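Local structure of HydG protein (Carboxydothermus hydrogenoformans, 4RTB) at residues V97-L102 against R148-M153; D136-I141 against S174-R179; I168-Y173 against K197-G202; I322-R327 against S342-A347. The protein is a radical SAM enzyme of [FeFe]-hydrogenase maturation that makes carbon monoxide and cyanide and binds S-adenosylmethionine and a [4Fe-4S] cluster. One frame throughout, in Å; residues are numbered along the deposited sequence.

Interaction 1: V97-L102 against R148-M153. With SAM (S-adenosylmethionine), chain B.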
loop_
_atom_site.group_PDB
_atom_site.type_symbol
_atom_site.label_atom_id
_atom_site.label_comp_id
_atom_site.label_asym_id
_atom_site.label_seq_id
_atom_site.Cartn_x
_atom_site.Cartn_y
_atom_site.Cartn_z
ATOM N N VAL A 97 -10.343 1.324 -0.746
ATOM C CA VAL A 97 -9.955 2.550 -1.431
ATOM C C VAL A 97 -9.163 2.236 -2.693
ATOM O O VAL A 97 -8.256 1.402 -2.677
ATOM C CB VAL A 97 -9.128 3.462 -0.514
ATOM C CG1 VAL A 97 -8.868 4.794 -1.192
ATOM C CG2 VAL A 97 -9.850 3.666 0.807
ATOM N N LEU A 98 -9.511 2.904 -3.788
ATOM C CA LEU A 98 -8.861 2.650 -5.067
ATOM C C LEU A 98 -7.996 3.825 -5.520
ATOM O O LEU A 98 -8.382 4.993 -5.390
ATOM C CB LEU A 98 -9.902 2.327 -6.141
ATOM C CG LEU A 98 -10.852 1.161 -5.858
ATOM C CD1 LEU A 98 -11.622 0.793 -7.117
ATOM C CD2 LEU A 98 -10.107 -0.048 -5.303
ATOM N N PHE A 99 -6.820 3.501 -6.047
ATOM C CA PHE A 99 -5.919 4.502 -6.598
ATOM C C PHE A 99 -5.215 3.949 -7.827
ATOM O O PHE A 99 -5.198 2.738 -8.056
ATOM C CB PHE A 99 -4.889 4.942 -5.556
ATOM C CG PHE A 99 -3.831 3.911 -5.275
ATOM C CD1 PHE A 99 -4.074 2.877 -4.386
ATOM C CD2 PHE A 99 -2.589 3.980 -5.893
ATOM C CE1 PHE A 99 -3.103 1.925 -4.124
ATOM C CE2 PHE A 99 -1.617 3.032 -5.635
ATOM C CZ PHE A 99 -1.874 2.004 -4.751
ATOM N N ALA A 100 -4.631 4.846 -8.614
ATOM C CA ALA A 100 -3.861 4.452 -9.785
ATOM C C ALA A 100 -2.452 5.031 -9.711
ATOM O O ALA A 100 -2.273 6.221 -9.434
ATOM C CB ALA A 100 -4.557 4.900 -11.057
ATOM N N PRO A 101 -1.442 4.183 -9.944
ATOM C CA PRO A 101 -0.048 4.632 -9.944
ATOM C C PRO A 101 0.331 5.304 -11.256
ATOM O O PRO A 101 0.078 4.760 -12.330
ATOM C CB PRO A 101 0.737 3.335 -9.746
ATOM C CG PRO A 101 -0.137 2.283 -10.330
ATOM C CD PRO A 101 -1.555 2.722 -10.099
ATOM N N LEU A 102 0.920 6.490 -11.167
ATOM C CA LEU A 102 1.422 7.165 -12.354
ATOM C C LEU A 102 2.944 7.133 -12.361
ATOM O O LEU A 102 3.601 7.788 -11.548
ATOM C CB LEU A 102 0.909 8.605 -12.428
ATOM C CG LEU A 102 1.403 9.447 -13.607
ATOM C CD1 LEU A 102 1.338 8.664 -14.911
ATOM C CD2 LEU A 102 0.593 10.730 -13.713
ATOM N N ARG A 148 -7.371 9.402 -7.002
ATOM C CA ARG A 148 -6.161 9.267 -6.211
ATOM C C ARG A 148 -5.040 8.703 -7.078
ATOM O O ARG A 148 -5.220 7.696 -7.764
ATOM C CB ARG A 148 -6.412 8.374 -4.996
ATOM C CG ARG A 148 -7.478 8.896 -4.035
ATOM C CD ARG A 148 -7.547 7.993 -2.819
ATOM N NE ARG A 148 -6.194 7.689 -2.371
ATOM C CZ ARG A 148 -5.870 7.277 -1.150
ATOM N NH1 ARG A 148 -6.804 7.114 -0.224
ATOM N NH2 ARG A 148 -4.599 7.035 -0.857
ATOM N N ILE A 149 -3.888 9.365 -7.052
ATOM C CA ILE A 149 -2.762 8.983 -7.896
ATOM C C ILE A 149 -1.520 8.705 -7.047
ATOM O O ILE A 149 -1.295 9.364 -6.033
ATOM C CB ILE A 149 -2.460 10.084 -8.945
ATOM C CG1 ILE A 149 -3.689 10.330 -9.825
ATOM C CG2 ILE A 149 -1.264 9.714 -9.808
ATOM C CD1 ILE A 149 -3.428 11.248 -11.004
ATOM N N LEU A 150 -0.730 7.711 -7.451
ATOM C CA LEU A 150 0.537 7.414 -6.785
ATOM C C LEU A 150 1.709 7.641 -7.738
ATOM O O LEU A 150 2.062 6.754 -8.516
ATOM C CB LEU A 150 0.546 5.971 -6.260
ATOM C CG LEU A 150 1.592 5.526 -5.225
ATOM C CD1 LEU A 150 2.683 4.659 -5.847
ATOM C CD2 LEU A 150 2.201 6.710 -4.485
ATOM N N LEU A 151 2.304 8.831 -7.680
ATOM C CA LEU A 151 3.463 9.146 -8.513
ATOM C C LEU A 151 4.660 8.285 -8.139
ATOM O O LEU A 151 5.086 8.257 -6.983
ATOM C CB LEU A 151 3.843 10.621 -8.393
ATOM C CG LEU A 151 2.848 11.660 -8.906
ATOM C CD1 LEU A 151 3.420 13.049 -8.709
ATOM C CD2 LEU A 151 2.514 11.417 -10.368
ATOM N N VAL A 152 5.209 7.592 -9.129
ATOM C CA VAL A 152 6.333 6.698 -8.897
ATOM C C VAL A 152 7.437 6.948 -9.930
ATOM O O VAL A 152 7.162 7.123 -11.122
ATOM C CB VAL A 152 5.868 5.221 -8.925
ATOM C CG1 VAL A 152 4.802 5.026 -9.984
ATOM C CG2 VAL A 152 7.036 4.272 -9.130
ATOM N N MET A 153 8.680 6.992 -9.454
ATOM C CA MET A 153 9.836 7.263 -10.306
ATOM C C MET A 153 11.052 6.425 -9.945
ATOM O O MET A 153 11.181 5.944 -8.819
ATOM C CB MET A 153 10.238 8.733 -10.217
ATOM C CG MET A 153 9.413 9.687 -11.040
ATOM S SD MET A 153 9.619 11.351 -10.386
ATOM C CE MET A 153 11.392 11.375 -10.117
HETATM N N SAM B . 12.582 4.156 -6.935
HETATM C CA SAM B . 11.975 4.327 -5.615
HETATM C C SAM B . 12.427 3.286 -4.596
HETATM O O SAM B . 13.166 2.356 -4.899
HETATM O OXT SAM B . 12.052 3.361 -3.429
HETATM C CB SAM B . 10.449 4.299 -5.693
HETATM C CG SAM B . 9.827 3.615 -6.909
HETATM S SD SAM B . 10.040 1.826 -7.085
HETATM C CE SAM B . 9.622 1.707 -8.826
HETATM C "C5'" SAM B . 8.441 1.210 -6.515
HETATM C "C4'" SAM B . 8.487 -0.114 -5.756
HETATM O "O4'" SAM B . 8.323 -1.249 -6.592
HETATM C "C3'" SAM B . 9.815 -0.325 -5.048
HETATM O "O3'" SAM B . 9.790 0.259 -3.769
HETATM C "C2'" SAM B . 9.936 -1.833 -4.972
HETATM O "O2'" SAM B . 9.674 -2.280 -3.666
HETATM C "C1'" SAM B . 8.850 -2.362 -5.892
HETATM N N9 SAM B . 9.447 -3.355 -6.796
HETATM C C8 SAM B . 10.576 -3.189 -7.550
HETATM N N7 SAM B . 10.807 -4.328 -8.237
HETATM C C5 SAM B . 9.847 -5.224 -7.920
HETATM C C6 SAM B . 9.614 -6.528 -8.330
HETATM N N6 SAM B . 10.433 -7.111 -9.200
HETATM N N1 SAM B . 8.530 -7.216 -7.828
HETATM C C2 SAM B . 7.684 -6.607 -6.924
HETATM N N3 SAM B . 7.921 -5.309 -6.521
HETATM C C4 SAM B . 8.985 -4.627 -7.012
#

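Interaction 2: D136-I141 against S174-R179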
loop_
_atom_site.group_PDB
_atom_site.type_symbol
_atom_site.label_atom_id
_atom_site.label_comp_id
_atom_site.label_asym_id
_atom_site.label_seq_id
_atom_site.Cartn_x
_atom_site.Cartn_y
_atom_site.Cartn_z
ATOM N N ASP A 136 -1.330 14.944 -19.099
ATOM C CA ASP A 136 -2.257 14.193 -19.941
ATOM C C ASP A 136 -2.552 12.825 -19.337
ATOM O O ASP A 136 -3.671 12.319 -19.435
ATOM C CB ASP A 136 -1.694 14.038 -21.353
ATOM C CG ASP A 136 -2.693 14.426 -22.425
ATOM O OD1 ASP A 136 -2.853 13.655 -23.393
ATOM O OD2 ASP A 136 -3.310 15.507 -22.303
ATOM N N GLU A 137 -1.534 12.234 -18.720
ATOM C CA GLU A 137 -1.688 10.976 -17.998
ATOM C C GLU A 137 -2.645 11.151 -16.822
ATOM O O GLU A 137 -3.490 10.292 -16.559
ATOM C CB GLU A 137 -0.331 10.469 -17.505
ATOM C CG GLU A 137 0.624 10.049 -18.613
ATOM C CD GLU A 137 0.194 8.768 -19.300
ATOM O OE1 GLU A 137 0.493 7.680 -18.766
ATOM O OE2 GLU A 137 -0.443 8.848 -20.371
ATOM N N ALA A 138 -2.505 12.272 -16.120
ATOM C CA ALA A 138 -3.401 12.593 -15.015
ATOM C C ALA A 138 -4.838 12.749 -15.513
ATOM O O ALA A 138 -5.786 12.326 -14.846
ATOM C CB ALA A 138 -2.940 13.856 -14.304
ATOM N N LYS A 139 -4.989 13.349 -16.691
ATOM C CA LYS A 139 -6.300 13.504 -17.317
ATOM C C LYS A 139 -6.907 12.144 -17.673
ATOM O O LYS A 139 -8.101 11.911 -17.467
ATOM C CB LYS A 139 -6.204 14.374 -18.577
ATOM C CG LYS A 139 -5.939 15.856 -18.320
ATOM C CD LYS A 139 -5.890 16.642 -19.629
ATOM C CE LYS A 139 -5.582 18.120 -19.404
ATOM N NZ LYS A 139 -6.628 18.805 -18.595
ATOM N N ALA A 140 -6.074 11.251 -18.202
ATOM C CA ALA A 140 -6.525 9.928 -18.629
ATOM C C ALA A 140 -6.946 9.082 -17.433
ATOM O O ALA A 140 -7.941 8.359 -17.487
ATOM C CB ALA A 140 -5.431 9.225 -19.419
ATOM N N ILE A 141 -6.174 9.182 -16.357
ATOM C CA ILE A 141 -6.487 8.501 -15.107
ATOM C C ILE A 141 -7.761 9.066 -14.476
ATOM O O ILE A 141 -8.565 8.326 -13.909
ATOM C CB ILE A 141 -5.309 8.615 -14.113
ATOM C CG1 ILE A 141 -4.117 7.797 -14.612
ATOM C CG2 ILE A 141 -5.708 8.152 -12.727
ATOM C CD1 ILE A 141 -2.951 7.764 -13.649
ATOM N N SER A 174 -3.635 21.748 -10.503
ATOM C CA SER A 174 -4.378 22.867 -11.069
ATOM C C SER A 174 -5.129 22.482 -12.344
ATOM O O SER A 174 -6.301 22.819 -12.503
ATOM C CB SER A 174 -3.438 24.042 -11.343
ATOM O OG SER A 174 -4.166 25.253 -11.466
ATOM N N GLU A 175 -4.455 21.770 -13.243
ATOM C CA GLU A 175 -5.037 21.405 -14.534
ATOM C C GLU A 175 -6.003 20.222 -14.460
ATOM O O GLU A 175 -6.884 20.084 -15.308
ATOM C CB GLU A 175 -3.928 21.087 -15.541
ATOM C CG GLU A 175 -3.631 22.204 -16.529
ATOM C CD GLU A 175 -2.332 21.979 -17.282
ATOM O OE1 GLU A 175 -2.382 21.543 -18.452
ATOM O OE2 GLU A 175 -1.259 22.242 -16.699
ATOM N N VAL A 176 -5.830 19.363 -13.459
ATOM C CA VAL A 176 -6.649 18.157 -13.346
ATOM C C VAL A 176 -7.393 18.115 -12.012
ATOM O O VAL A 176 -6.974 18.745 -11.042
ATOM C CB VAL A 176 -5.793 16.878 -13.486
ATOM C CG1 VAL A 176 -6.658 15.691 -13.889
ATOM C CG2 VAL A 176 -4.685 17.090 -14.504
ATOM N N ASP A 177 -8.497 17.375 -11.969
ATOM C CA ASP A 177 -9.257 17.212 -10.737
ATOM C C ASP A 177 -8.765 16.006 -9.938
ATOM O O ASP A 177 -9.460 15.001 -9.819
ATOM C CB ASP A 177 -10.750 17.066 -11.037
ATOM C CG ASP A 177 -11.591 16.972 -9.778
ATOM O OD1 ASP A 177 -11.222 17.615 -8.770
ATOM O OD2 ASP A 177 -12.609 16.248 -9.788
ATOM N N ILE A 178 -7.560 16.109 -9.392
ATOM C CA ILE A 178 -7.019 15.043 -8.560
ATOM C C ILE A 178 -7.084 15.435 -7.090
ATOM O O ILE A 178 -6.508 16.442 -6.677
ATOM C CB ILE A 178 -5.567 14.702 -8.939
ATOM C CG1 ILE A 178 -5.476 14.370 -10.428
ATOM C CG2 ILE A 178 -5.062 13.538 -8.106
ATOM C CD1 ILE A 178 -6.407 13.257 -10.855
ATOM N N ARG A 179 -7.794 14.631 -6.306
ATOM C CA ARG A 179 -8.017 14.927 -4.896
ATOM C C ARG A 179 -6.760 14.715 -4.067
ATOM O O ARG A 179 -6.511 15.446 -3.108
ATOM C CB ARG A 179 -9.158 14.069 -4.336
ATOM C CG ARG A 179 -10.549 14.647 -4.570
ATOM C CD ARG A 179 -10.903 14.656 -6.048
ATOM N NE ARG A 179 -12.077 15.469 -6.348
ATOM C CZ ARG A 179 -13.327 15.024 -6.294
ATOM N NH1 ARG A 179 -13.570 13.769 -5.940
ATOM N NH2 ARG A 179 -14.335 15.833 -6.590
#

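Interaction 3: I168-Y173 against K197-G202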
loop_
_atom_site.group_PDB
_atom_site.type_symbol
_atom_site.label_atom_id
_atom_site.label_comp_id
_atom_site.label_asym_id
_atom_site.label_seq_id
_atom_site.Cartn_x
_atom_site.Cartn_y
_atom_site.Cartn_z
ATOM N N ILE A 168 5.823 19.715 -11.950
ATOM C CA ILE A 168 4.772 18.806 -12.405
ATOM C C ILE A 168 3.573 18.686 -11.453
ATOM O O ILE A 168 2.424 18.743 -11.896
ATOM C CB ILE A 168 5.352 17.403 -12.675
ATOM C CG1 ILE A 168 6.106 17.417 -14.006
ATOM C CG2 ILE A 168 4.254 16.345 -12.688
ATOM C CD1 ILE A 168 6.320 16.057 -14.613
ATOM N N ILE A 169 3.828 18.530 -10.159
ATOM C CA ILE A 169 2.744 18.295 -9.203
ATOM C C ILE A 169 1.715 19.440 -9.117
ATOM O O ILE A 169 0.510 19.178 -9.213
ATOM C CB ILE A 169 3.303 17.989 -7.792
ATOM C CG1 ILE A 169 3.939 16.598 -7.776
ATOM C CG2 ILE A 169 2.206 18.078 -6.744
ATOM C CD1 ILE A 169 4.498 16.195 -6.437
ATOM N N PRO A 170 2.165 20.702 -8.946
ATOM C CA PRO A 170 1.152 21.764 -8.920
ATOM C C PRO A 170 0.398 21.872 -10.240
ATOM O O PRO A 170 -0.777 22.250 -10.257
ATOM C CB PRO A 170 1.972 23.034 -8.664
ATOM C CG PRO A 170 3.244 22.557 -8.075
ATOM C CD PRO A 170 3.518 21.249 -8.737
ATOM N N ALA A 171 1.079 21.541 -11.334
ATOM C CA ALA A 171 0.457 21.529 -12.650
ATOM C C ALA A 171 -0.677 20.512 -12.693
ATOM O O ALA A 171 -1.736 20.782 -13.252
ATOM C CB ALA A 171 1.488 21.229 -13.726
ATOM N N ILE A 172 -0.451 19.344 -12.095
ATOM C CA ILE A 172 -1.490 18.325 -12.000
ATOM C C ILE A 172 -2.644 18.804 -11.121
ATOM O O ILE A 172 -3.808 18.704 -11.513
ATOM C CB ILE A 172 -0.939 16.993 -11.444
ATOM C CG1 ILE A 172 -0.142 16.256 -12.524
ATOM C CG2 ILE A 172 -2.068 16.109 -10.947
ATOM C CD1 ILE A 172 0.362 14.893 -12.092
ATOM N N TYR A 173 -2.320 19.325 -9.939
ATOM C CA TYR A 173 -3.345 19.835 -9.029
ATOM C C TYR A 173 -4.229 20.897 -9.677
ATOM O O TYR A 173 -5.434 20.944 -9.428
ATOM C CB TYR A 173 -2.712 20.417 -7.765
ATOM C CG TYR A 173 -2.516 19.418 -6.652
ATOM C CD1 TYR A 173 -3.602 18.772 -6.074
ATOM C CD2 TYR A 173 -1.249 19.136 -6.163
ATOM C CE1 TYR A 173 -3.428 17.861 -5.049
ATOM C CE2 TYR A 173 -1.065 18.229 -5.140
ATOM C CZ TYR A 173 -2.157 17.595 -4.586
ATOM O OH TYR A 173 -1.974 16.689 -3.568
ATOM N N LYS A 197 7.224 19.050 1.035
ATOM C CA LYS A 197 6.077 19.469 1.837
ATOM C C LYS A 197 5.391 20.701 1.234
ATOM O O LYS A 197 4.185 20.890 1.408
ATOM C CB LYS A 197 6.508 19.753 3.280
ATOM C CG LYS A 197 5.360 20.004 4.248
ATOM N N LYS A 198 6.156 21.524 0.519
ATOM C CA LYS A 198 5.610 22.711 -0.137
ATOM C C LYS A 198 4.765 22.360 -1.359
ATOM O O LYS A 198 3.972 23.177 -1.830
ATOM C CB LYS A 198 6.736 23.661 -0.555
ATOM C CG LYS A 198 7.428 24.381 0.595
ATOM N N LEU A 199 4.943 21.147 -1.876
ATOM C CA LEU A 199 4.225 20.711 -3.070
ATOM C C LEU A 199 2.816 20.237 -2.741
ATOM O O LEU A 199 2.038 19.915 -3.642
ATOM C CB LEU A 199 4.994 19.600 -3.782
ATOM C CG LEU A 199 6.353 19.999 -4.359
ATOM C CD1 LEU A 199 6.904 18.893 -5.247
ATOM C CD2 LEU A 199 6.241 21.306 -5.126
ATOM N N LYS A 200 2.507 20.196 -1.446
ATOM C CA LYS A 200 1.192 19.802 -0.947
ATOM C C LYS A 200 0.799 18.385 -1.357
ATOM O O LYS A 200 -0.321 18.154 -1.815
ATOM C CB LYS A 200 0.121 20.786 -1.425
ATOM C CG LYS A 200 0.281 22.199 -0.901
ATOM C CD LYS A 200 -0.794 23.100 -1.485
ATOM C CE LYS A 200 -0.700 24.518 -0.953
ATOM N NZ LYS A 200 -1.749 25.391 -1.549
ATOM N N ILE A 201 1.716 17.438 -1.188
ATOM C CA ILE A 201 1.412 16.038 -1.469
ATOM C C ILE A 201 0.649 15.419 -0.305
ATOM O O ILE A 201 0.706 15.915 0.820
ATOM C CB ILE A 201 2.686 15.214 -1.738
ATOM C CG1 ILE A 201 3.665 15.343 -0.569
ATOM C CG2 ILE A 201 3.339 15.655 -3.035
ATOM C CD1 ILE A 201 3.859 14.060 0.211
ATOM N N GLY A 202 -0.068 14.337 -0.579
ATOM C CA GLY A 202 -0.810 13.653 0.460
ATOM C C GLY A 202 0.097 12.806 1.329
ATOM O O GLY A 202 0.444 13.190 2.447
#

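Interaction 4: I322-R327 against S342-A347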
loop_
_atom_site.group_PDB
_atom_site.type_symbol
_atom_site.label_atom_id
_atom_site.label_comp_id
_atom_site.label_asym_id
_atom_site.label_seq_id
_atom_site.Cartn_x
_atom_site.Cartn_y
_atom_site.Cartn_z
ATOM N N ILE A 322 -3.639 -0.765 4.998
ATOM C CA ILE A 322 -2.776 -1.724 4.321
ATOM C C ILE A 322 -2.971 -1.620 2.814
ATOM O O ILE A 322 -4.096 -1.705 2.319
ATOM C CB ILE A 322 -3.057 -3.167 4.784
ATOM C CG1 ILE A 322 -2.686 -3.334 6.258
ATOM C CG2 ILE A 322 -2.287 -4.161 3.932
ATOM C CD1 ILE A 322 -2.933 -4.728 6.798
ATOM N N ILE A 323 -1.875 -1.426 2.085
ATOM C CA ILE A 323 -1.960 -1.234 0.642
ATOM C C ILE A 323 -1.466 -2.447 -0.143
ATOM O O ILE A 323 -0.380 -2.982 0.117
ATOM C CB ILE A 323 -1.163 0.005 0.191
ATOM C CG1 ILE A 323 -1.597 1.238 0.985
ATOM C CG2 ILE A 323 -1.346 0.243 -1.302
ATOM C CD1 ILE A 323 -1.070 2.544 0.426
ATOM N N LEU A 324 -2.284 -2.873 -1.102
ATOM C CA LEU A 324 -1.934 -3.948 -2.021
ATOM C C LEU A 324 -1.396 -3.363 -3.325
ATOM O O LEU A 324 -2.155 -3.132 -4.267
ATOM C CB LEU A 324 -3.152 -4.833 -2.301
ATOM C CG LEU A 324 -2.900 -6.183 -2.975
ATOM C CD1 LEU A 324 -2.328 -7.172 -1.972
ATOM C CD2 LEU A 324 -4.175 -6.724 -3.605
ATOM N N SER A 325 -0.090 -3.122 -3.376
ATOM C CA SER A 325 0.520 -2.499 -4.546
ATOM C C SER A 325 0.611 -3.453 -5.735
ATOM O O SER A 325 0.420 -3.046 -6.879
ATOM C CB SER A 325 1.910 -1.957 -4.195
ATOM O OG SER A 325 2.566 -2.789 -3.252
ATOM N N THR A 326 0.897 -4.719 -5.462
ATOM C CA THR A 326 1.053 -5.713 -6.519
ATOM C C THR A 326 -0.288 -6.182 -7.087
ATOM O O THR A 326 -1.265 -6.332 -6.353
ATOM C CB THR A 326 1.841 -6.936 -6.013
ATOM O OG1 THR A 326 1.363 -7.309 -4.714
ATOM C CG2 THR A 326 3.322 -6.609 -5.920
ATOM N N ARG A 327 -0.325 -6.405 -8.398
ATOM C CA ARG A 327 -1.507 -6.964 -9.048
ATOM C C ARG A 327 -1.685 -8.428 -8.665
ATOM O O ARG A 327 -0.760 -9.228 -8.796
ATOM C CB ARG A 327 -1.413 -6.830 -10.573
ATOM C CG ARG A 327 -2.475 -7.626 -11.333
ATOM C CD ARG A 327 -2.306 -7.511 -12.842
ATOM N N SER A 342 -6.865 -2.363 2.850
ATOM C CA SER A 342 -7.778 -1.225 2.814
ATOM C C SER A 342 -7.553 -0.339 1.591
ATOM O O SER A 342 -8.366 0.539 1.298
ATOM C CB SER A 342 -7.640 -0.394 4.091
ATOM O OG SER A 342 -6.305 0.038 4.274
ATOM N N GLN A 343 -6.450 -0.570 0.883
ATOM C CA GLN A 343 -6.136 0.193 -0.324
ATOM C C GLN A 343 -5.686 -0.711 -1.468
ATOM O O GLN A 343 -5.021 -1.724 -1.249
ATOM C CB GLN A 343 -5.058 1.239 -0.042
ATOM C CG GLN A 343 -5.598 2.638 0.185
ATOM C CD GLN A 343 -4.536 3.706 0.001
ATOM O OE1 GLN A 343 -4.175 4.051 -1.125
ATOM N NE2 GLN A 343 -4.030 4.233 1.109
ATOM N N MET A 344 -6.028 -0.318 -2.690
ATOM C CA MET A 344 -5.811 -1.173 -3.850
ATOM C C MET A 344 -5.479 -0.403 -5.123
ATOM O O MET A 344 -5.994 0.691 -5.351
ATOM C CB MET A 344 -7.051 -2.020 -4.098
ATOM C CG MET A 344 -6.869 -3.497 -3.860
ATOM S SD MET A 344 -8.426 -4.315 -4.212
ATOM C CE MET A 344 -8.777 -3.638 -5.836
ATOM N N SER A 345 -4.632 -0.994 -5.959
ATOM C CA SER A 345 -4.328 -0.427 -7.266
ATOM C C SER A 345 -5.202 -1.082 -8.330
ATOM O O SER A 345 -5.077 -2.277 -8.598
ATOM C CB SER A 345 -2.849 -0.610 -7.607
ATOM O OG SER A 345 -2.547 -1.975 -7.832
ATOM N N ALA A 346 -6.090 -0.296 -8.928
ATOM C CA ALA A 346 -7.000 -0.817 -9.935
ATOM C C ALA A 346 -6.721 -0.207 -11.299
ATOM O O ALA A 346 -6.457 0.991 -11.409
ATOM C CB ALA A 346 -8.437 -0.561 -9.529
ATOM N N ALA A 347 -6.785 -1.042 -12.332
ATOM C CA ALA A 347 -6.544 -0.612 -13.710
ATOM C C ALA A 347 -5.173 0.046 -13.848
ATOM O O ALA A 347 -4.965 0.918 -14.695
ATOM C CB ALA A 347 -7.635 0.334 -14.175
#

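Interaction 1: V97-L102 against R148-M153
Two neighbouring parallel strands of the radical SAM beta/alpha barrel meet here, from the pair Phe99 and Arg148 up to Leu102 and Val152. The backbone bonds form a ladder. Ala100 N gives its hydrogen to Arg148 O at 3.0 Å, and Leu150 N answers to Ala100 O at 2.9 Å. Leu102 N to Leu150 O and Val152 N to Leu102 O carry the pattern on. On one face Phe99 and Leu150 run alongside each other in the same direction, with CE2 of the Phe99 ring 3.7 Å from Leu150 CB. The long Arg148 side chain lies across Val97. A bend at chi3 (45°) turns its guanidinium beside Val97 CG1 and toward Gln343. A leucine in place of Arg148 would probably leave Gln343 OE1 without its charged neighbour and thin the packing over Val97 CG1. On the other face Leu102 CB packs against Ile149 CG2 at 3.6 Å. Leu102 CB also lies 3.8 Å from Leu151 CD2. At the C-terminal end of the 148-153 strand the ligand takes over. The amino N of S-adenosylmethionine donates to Met153 O at 3.0 Å, and Val152 CG2 lies 3.6 Å from CG of the ligand. A strand end that holds the amino group of S-adenosylmethionine by a backbone carbonyl is typical of the radical SAM barrel.

Interaction 2: D136-I141 against S174-R179
Ala138 and Val176 meet first. Ala138 CB touches Val176 CG2 at 3.7 Å. The other methyl, CG1, stands anti to the Val176 backbone N (chi1 -159°), which sets it 3.6 Å from Ala138 O. The valine thus spreads its two branches over both the side chain and the carbonyl of one alanine. Ile178 adds its tip, with CD1 4.1 Å from Ala138 O. No hydrogen bond joins the two segments, so the fit rests on packing. Farther out, toward solvent, Lys139 runs out extended and turns at its last torsion (chi4 -62°). This brings Lys139 NZ to 3.5 Å from Glu175 O. The Glu175 carboxylate is near but not in contact, with OE1 5.1 Å from Lys139 NZ, and its charge may still favour the ammonium group there.

The next shell sets these groups in place. Ile172 of helix 158-175 touches both Ala138 and Ile178. Asp177 sits at the centre of an inverse gamma turn and has two arginine partners, one of them weak. Its OD2 forms a salt bridge with Arg142 of helix 131-144, and Asp177 OD1 takes a weak bond from Arg179 NE at 3.3 Å. Arg142 also touches Val176 and Ile178, so one residue ties the turn to the helix. On helix 131-144, the Glu137 carboxylate is held by the backbone N of Tyr355 and of Arg356. Two adjacent outer helices, one of them ending in a turn that leads into the next strand, are characteristic of a beta/alpha barrel.

Interaction 3: I168-Y173 against K197-G202
Ile169 and Leu199 meet where helix 158-175, on the outside of the beta/alpha barrel, packs on the loop between helix 190-197 and strand 204-205. The Ile169 side chain can be followed outward. From CB, the short branch Ile169 CG2 reaches Leu199 O at 3.6 Å. The long branch begins at CG1, which rests on Leu151 of the barrel sheet. CG1 stands anti to the carbonyl carbon (chi1 -72°), and an extended chi2 (-179°) carries CD1 on between two partners. Ile169 CD1 lies 3.6 Å from Ile201 CG2 and 3.8 Å from Leu199 CD1. The chains of Ile169 and Leu199 lie across each other. Pro170 CG adds a looser touch on Leu199 CD2 at 4.4 Å.

The loop comes in through a type I turn from Lys197 to Lys200. Lys200 then takes a positive phi (60°), and its ammonium end runs off from the helix while its carbonyl stays close. Tyr173 uses that carbonyl. Gly202 beyond it is paired by backbone bonding with Ile181 of strand 180-184. The Tyr173 hydroxyl also has a weak bond with Ile181 N. Across the contact, Tyr173 OH donates a weak hydrogen bond to Lys200 O at 2.8 Å.

Interaction 4: I322-R327 against S342-A347
Ile322 and Ser342 begin the tight half of this parallel pairing, inside the beta-alpha-beta unit of strand 321-324, helix 330-339 and strand 343-345. Ile322 N donates to Ser342 OG at 2.9 Å. Ile322 O is gripped twice, by Ser342 N on an in-plane lone pair and by Gln343 N at 3.0 Å from a tilted position. Leu324 N then gives a nearly straight bond to Gln343 O (174°). Beside this ladder the Ile323 and Gln343 side chains keep company along their length. Ile323 CG1 packs 3.6 Å from Gln343 CB, and Ile323 CD1 comes 3.5 Å from Gln343 NE2. A glycine in place of Ile323 would probably open a gap alongside Gln343 and leave its amide less closely packed on that side.

The other half is looser. Leu324 CD2 touches Met344 CG at 4.2 Å, and the strands part beyond it, with the CA atoms of Ser325 and Ser345 5.9 Å apart. Both serines are partly exposed. Ser345 OG makes a weak bond to Ser325 O at 3.3 Å. The Ser325 side chain lies about 7 Å from S-adenosylmethionine. The backbone bonds probably fix the strand register, while the weakly bonded end near the ligand depends less on this pair.

From the N terminus, interaction 1 closes the first loop, from strand 95-105 through helix 131-144 to strand 148-153. Interaction 2 opens within that loop and closes after it, so the two cross. Its helix 131-144 lies on the strand pair through Glu137 on Leu102, and the loop residue Ile178 packs on Ile149. Interaction 3 closes the loop from helix 158-175 over strand 180-184 and helix 190-197. It crosses interaction 2; both use helix 158-175. Interactions 1 and 3 are in series, yet Leu151 touches Ile169. Interaction 4, in series with all the others, closes the short loop through helix 330-339. It meets interaction 1, closing the ring between strands 343-345 and 95-105.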